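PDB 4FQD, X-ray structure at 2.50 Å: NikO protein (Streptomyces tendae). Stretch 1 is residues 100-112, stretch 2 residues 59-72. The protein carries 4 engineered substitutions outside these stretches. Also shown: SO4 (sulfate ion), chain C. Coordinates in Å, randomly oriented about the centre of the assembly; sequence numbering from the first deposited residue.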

# COMPACT_ATOMS: atom_id res chain seq x y z
N ASP A 100 14.52 -28.40 -24.85
CA ASP A 100 13.86 -27.31 -25.54
C ASP A 100 12.35 -27.36 -25.32
O ASP A 100 11.70 -26.33 -25.19
CB ASP A 100 14.17 -27.35 -27.04
CG ASP A 100 13.65 -26.12 -27.77
OD1 ASP A 100 13.48 -25.07 -27.12
OD2 ASP A 100 13.43 -26.21 -29.00
N LEU A 101 11.82 -28.58 -25.27
CA LEU A 101 10.40 -28.79 -25.04
C LEU A 101 9.99 -28.36 -23.63
O LEU A 101 9.00 -27.65 -23.45
CB LEU A 101 10.05 -30.27 -25.25
CG LEU A 101 8.63 -30.69 -24.85
CD1 LEU A 101 7.60 -30.03 -25.75
CD2 LEU A 101 8.50 -32.20 -24.90
N VAL A 102 10.77 -28.78 -22.64
CA VAL A 102 10.51 -28.44 -21.24
C VAL A 102 10.62 -26.94 -20.99
O VAL A 102 9.80 -26.36 -20.27
CB VAL A 102 11.46 -29.21 -20.30
CG1 VAL A 102 11.47 -28.58 -18.91
CG2 VAL A 102 11.08 -30.68 -20.23
N GLY A 103 11.62 -26.31 -21.59
CA GLY A 103 11.86 -24.89 -21.39
C GLY A 103 10.86 -23.98 -22.08
O GLY A 103 10.93 -22.75 -21.93
N ARG A 104 9.94 -24.56 -22.83
CA ARG A 104 8.92 -23.79 -23.53
C ARG A 104 7.94 -23.13 -22.56
O ARG A 104 7.40 -22.06 -22.84
CB ARG A 104 8.15 -24.67 -24.52
CG ARG A 104 8.95 -25.07 -25.75
CD ARG A 104 8.21 -26.08 -26.60
NE ARG A 104 7.03 -25.50 -27.24
CZ ARG A 104 7.03 -24.99 -28.47
NH1 ARG A 104 8.13 -25.00 -29.20
NH2 ARG A 104 5.91 -24.48 -28.98
N ILE A 105 7.71 -23.78 -21.42
CA ILE A 105 6.78 -23.27 -20.43
C ILE A 105 7.39 -23.19 -19.03
O ILE A 105 8.42 -23.82 -18.75
CB ILE A 105 5.49 -24.12 -20.36
CG1 ILE A 105 5.84 -25.58 -20.05
CG2 ILE A 105 4.71 -24.01 -21.66
CD1 ILE A 105 4.63 -26.46 -19.87
N HIS A 106 6.75 -22.42 -18.16
CA HIS A 106 7.20 -22.27 -16.78
C HIS A 106 6.63 -23.37 -15.90
O HIS A 106 7.22 -23.74 -14.88
CB HIS A 106 6.78 -20.90 -16.25
CG HIS A 106 7.09 -20.68 -14.80
ND1 HIS A 106 6.16 -20.84 -13.80
CD2 HIS A 106 8.24 -20.32 -14.18
CE1 HIS A 106 6.71 -20.59 -12.63
NE2 HIS A 106 7.98 -20.27 -12.84
N GLY A 107 5.49 -23.91 -16.30
CA GLY A 107 4.79 -24.92 -15.52
C GLY A 107 5.51 -26.25 -15.42
O GLY A 107 5.17 -27.09 -14.58
N SER A 108 6.51 -26.46 -16.27
CA SER A 108 7.27 -27.70 -16.27
C SER A 108 8.14 -27.82 -15.02
O SER A 108 8.57 -28.92 -14.66
CB SER A 108 8.15 -27.79 -17.52
OG SER A 108 9.09 -26.73 -17.56
N LEU A 109 8.38 -26.70 -14.36
CA LEU A 109 9.19 -26.66 -13.15
C LEU A 109 8.57 -27.47 -12.01
O LEU A 109 9.28 -28.01 -11.16
CB LEU A 109 9.40 -25.22 -12.69
CG LEU A 109 10.37 -24.37 -13.51
CD1 LEU A 109 10.36 -22.93 -13.03
CD2 LEU A 109 11.77 -24.94 -13.44
N TYR A 110 7.25 -27.56 -12.01
CA TYR A 110 6.54 -28.26 -10.94
C TYR A 110 6.35 -29.74 -11.26
O TYR A 110 5.58 -30.44 -10.59
CB TYR A 110 5.20 -27.58 -10.65
CG TYR A 110 5.35 -26.12 -10.28
CD1 TYR A 110 5.90 -25.76 -9.06
CD2 TYR A 110 4.97 -25.12 -11.16
CE1 TYR A 110 6.05 -24.43 -8.71
CE2 TYR A 110 5.12 -23.78 -10.82
CZ TYR A 110 5.66 -23.44 -9.60
OH TYR A 110 5.81 -22.12 -9.25
N LEU A 111 7.06 -30.22 -12.28
CA LEU A 111 7.08 -31.64 -12.61
C LEU A 111 8.26 -32.29 -11.90
O LEU A 111 8.34 -33.52 -11.81
CB LEU A 111 7.21 -31.84 -14.12
CG LEU A 111 6.02 -31.39 -14.97
CD1 LEU A 111 6.33 -31.52 -16.45
CD2 LEU A 111 4.78 -32.19 -14.61
N LEU A 112 9.17 -31.46 -11.40
CA LEU A 112 10.36 -31.93 -10.68
C LEU A 112 10.09 -32.86 -9.49
O LEU A 112 10.80 -33.85 -9.32
CB LEU A 112 11.24 -30.75 -10.26
CG LEU A 112 11.90 -29.96 -11.39
CD1 LEU A 112 12.75 -28.83 -10.84
CD2 LEU A 112 12.73 -30.89 -12.27
S SO4 C . 4.29 -19.15 -9.62
O1 SO4 C . 4.02 -20.14 -8.59
O2 SO4 C . 4.23 -19.79 -10.94
O3 SO4 C . 3.29 -18.09 -9.55
O4 SO4 C . 5.62 -18.59 -9.42
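Stretch 2 59-72: IVETAVLGEIFRAA

Stretch 2 is a single helix, residues 60 to 71, with Ile-59 at its N-cap position and Ala-72 the first residue to leave helical phi/psi. It lies against a chain that changes character along its length: stretch 1 finishes a helix at Val-102, passes through a type I turn from Val-102 to Ile-105, and enters a short 3-10 segment at Gly-107. The nearest-CA partners follow no single direction: Leu-101 faces Val-64 and Val-102 faces Ile-68, Ile-105 drops back to Glu-61, and Ser-108 returns to Leu-65. No hydrogen bond crosses between them, so packing carries the contact, which buries 622 Å².

Ile-105 covers the most surface. As the last residue of the turn, it points its CB toward the helix, and its side chain (chi1 p, chi2 t) places Ile-105 CD1 3.7 Å from both Val-64 CG1 and Leu-65 CD2, while Ile-105 CG2 lies 4.1 Å from Val-60 CG1. A beta-branched side chain suits this spot, since CG2 and CD1 reach different residues, Val-60 on one turn and Val-64 and Leu-65 on the next.

Leu-101 is the second anchor. Its CB points sideways, but the end of the side chain comes nearer and settles as a knob among Val-64, Glu-67, Ile-68 and Ala-71, a hole that leucine's forked end fills well. Leu-101 CG is 3.9 Å from Ile-68 CG1, and Leu-101 CD2 is 4.3 Å from Ala-71 CB, a small methyl at the exposed margin.

From the helix, Ile-68 answers with the largest share, its buried, apolar, branched side chain filling the space beside Leu-101, Ser-108 and Leu-111. Ile-68 CG2 meets Leu-111 CD1 at 3.9 Å, and Ile-68 CD1 lies 4.1 Å from Ser-108 CB. Beside Ile-105, the carboxylate of Glu-61 approaches the backbone at the start of the 3-10 segment, Glu-61 OE1 standing 3.7 Å from Gly-107 N. Glycine fits there: an ideal CB on Gly-107 would lie 2.7 Å from Glu-61 OE1, a clash.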

# COMPACT_ATOMS: atom_id res chain seq x y z
N ILE A 59 -4.45 -23.22 -24.36
CA ILE A 59 -3.31 -22.31 -24.43
C ILE A 59 -2.01 -23.08 -24.64
O ILE A 59 -2.01 -24.29 -24.84
CB ILE A 59 -3.19 -21.44 -23.17
CG1 ILE A 59 -3.15 -22.33 -21.92
CG2 ILE A 59 -4.36 -20.47 -23.08
CD1 ILE A 59 -3.07 -21.55 -20.62
N VAL A 60 -0.89 -22.35 -24.60
CA VAL A 60 0.42 -22.94 -24.83
C VAL A 60 0.76 -24.00 -23.79
O VAL A 60 1.26 -25.08 -24.13
CB VAL A 60 1.53 -21.86 -24.83
CG1 VAL A 60 2.90 -22.49 -25.01
CG2 VAL A 60 1.26 -20.83 -25.91
N GLU A 61 0.48 -23.70 -22.52
CA GLU A 61 0.76 -24.61 -21.41
C GLU A 61 0.13 -25.98 -21.62
O GLU A 61 0.78 -27.01 -21.40
CB GLU A 61 0.28 -24.01 -20.09
CG GLU A 61 1.00 -22.73 -19.67
CD GLU A 61 2.34 -23.01 -19.01
OE1 GLU A 61 2.53 -24.13 -18.51
OE2 GLU A 61 3.19 -22.10 -18.99
N THR A 62 -1.12 -26.00 -22.05
CA THR A 62 -1.85 -27.25 -22.26
C THR A 62 -1.18 -28.12 -23.32
O THR A 62 -1.03 -29.32 -23.14
CB THR A 62 -3.31 -26.98 -22.69
OG1 THR A 62 -3.92 -26.06 -21.79
CG2 THR A 62 -4.10 -28.28 -22.72
N ALA A 63 -0.77 -27.49 -24.42
CA ALA A 63 -0.14 -28.21 -25.52
C ALA A 63 1.21 -28.79 -25.11
O ALA A 63 1.49 -29.96 -25.36
CB ALA A 63 0.02 -27.29 -26.72
N VAL A 64 2.04 -27.97 -24.47
CA VAL A 64 3.38 -28.39 -24.08
C VAL A 64 3.34 -29.48 -23.01
O VAL A 64 4.04 -30.49 -23.11
CB VAL A 64 4.23 -27.21 -23.58
CG1 VAL A 64 5.62 -27.68 -23.19
CG2 VAL A 64 4.31 -26.13 -24.65
N LEU A 65 2.52 -29.28 -21.98
CA LEU A 65 2.35 -30.27 -20.92
C LEU A 65 1.87 -31.60 -21.49
O LEU A 65 2.29 -32.67 -21.04
CB LEU A 65 1.37 -29.77 -19.86
CG LEU A 65 1.88 -28.71 -18.88
CD1 LEU A 65 0.76 -28.25 -17.96
CD2 LEU A 65 3.04 -29.25 -18.06
N GLY A 66 0.99 -31.53 -22.48
CA GLY A 66 0.49 -32.72 -23.14
C GLY A 66 1.59 -33.44 -23.89
O GLY A 66 1.66 -34.67 -23.89
N GLU A 67 2.47 -32.67 -24.54
CA GLU A 67 3.58 -33.23 -25.28
C GLU A 67 4.63 -33.82 -24.34
O GLU A 67 5.21 -34.86 -24.63
CB GLU A 67 4.22 -32.18 -26.19
CG GLU A 67 3.32 -31.72 -27.33
CD GLU A 67 3.92 -30.58 -28.13
OE1 GLU A 67 5.06 -30.17 -27.82
OE2 GLU A 67 3.26 -30.08 -29.06
N ILE A 68 4.85 -33.15 -23.21
CA ILE A 68 5.80 -33.62 -22.21
C ILE A 68 5.39 -34.99 -21.67
O ILE A 68 6.23 -35.88 -21.51
CB ILE A 68 5.95 -32.62 -21.05
CG1 ILE A 68 6.66 -31.35 -21.52
CG2 ILE A 68 6.70 -33.24 -19.88
CD1 ILE A 68 6.80 -30.29 -20.45
N PHE A 69 4.10 -35.15 -21.39
CA PHE A 69 3.57 -36.41 -20.90
C PHE A 69 3.80 -37.56 -21.88
O PHE A 69 4.34 -38.60 -21.51
CB PHE A 69 2.07 -36.28 -20.60
CG PHE A 69 1.77 -35.96 -19.16
CD1 PHE A 69 2.23 -34.78 -18.59
CD2 PHE A 69 1.01 -36.82 -18.39
CE1 PHE A 69 1.95 -34.48 -17.27
CE2 PHE A 69 0.72 -36.52 -17.07
CZ PHE A 69 1.20 -35.35 -16.51
N ARG A 70 3.41 -37.35 -23.14
CA ARG A 70 3.56 -38.37 -24.16
C ARG A 70 5.03 -38.67 -24.47
O ARG A 70 5.38 -39.80 -24.81
CB ARG A 70 2.83 -37.96 -25.44
CG ARG A 70 1.32 -37.90 -25.30
CD ARG A 70 0.65 -37.60 -26.63
NE ARG A 70 1.07 -36.31 -27.18
CZ ARG A 70 0.42 -35.17 -26.98
NH1 ARG A 70 -0.69 -35.15 -26.24
NH2 ARG A 70 0.87 -34.04 -27.51
N ALA A 71 5.88 -37.66 -24.34
CA ALA A 71 7.31 -37.83 -24.60
C ALA A 71 7.97 -38.69 -23.53
O ALA A 71 9.02 -39.29 -23.77
CB ALA A 71 7.99 -36.47 -24.69
N ALA A 72 7.35 -38.74 -22.36
CA ALA A 72 7.88 -39.53 -21.25
C ALA A 72 7.21 -40.90 -21.17
O ALA A 72 7.37 -41.62 -20.19
CB ALA A 72 7.72 -38.78 -19.94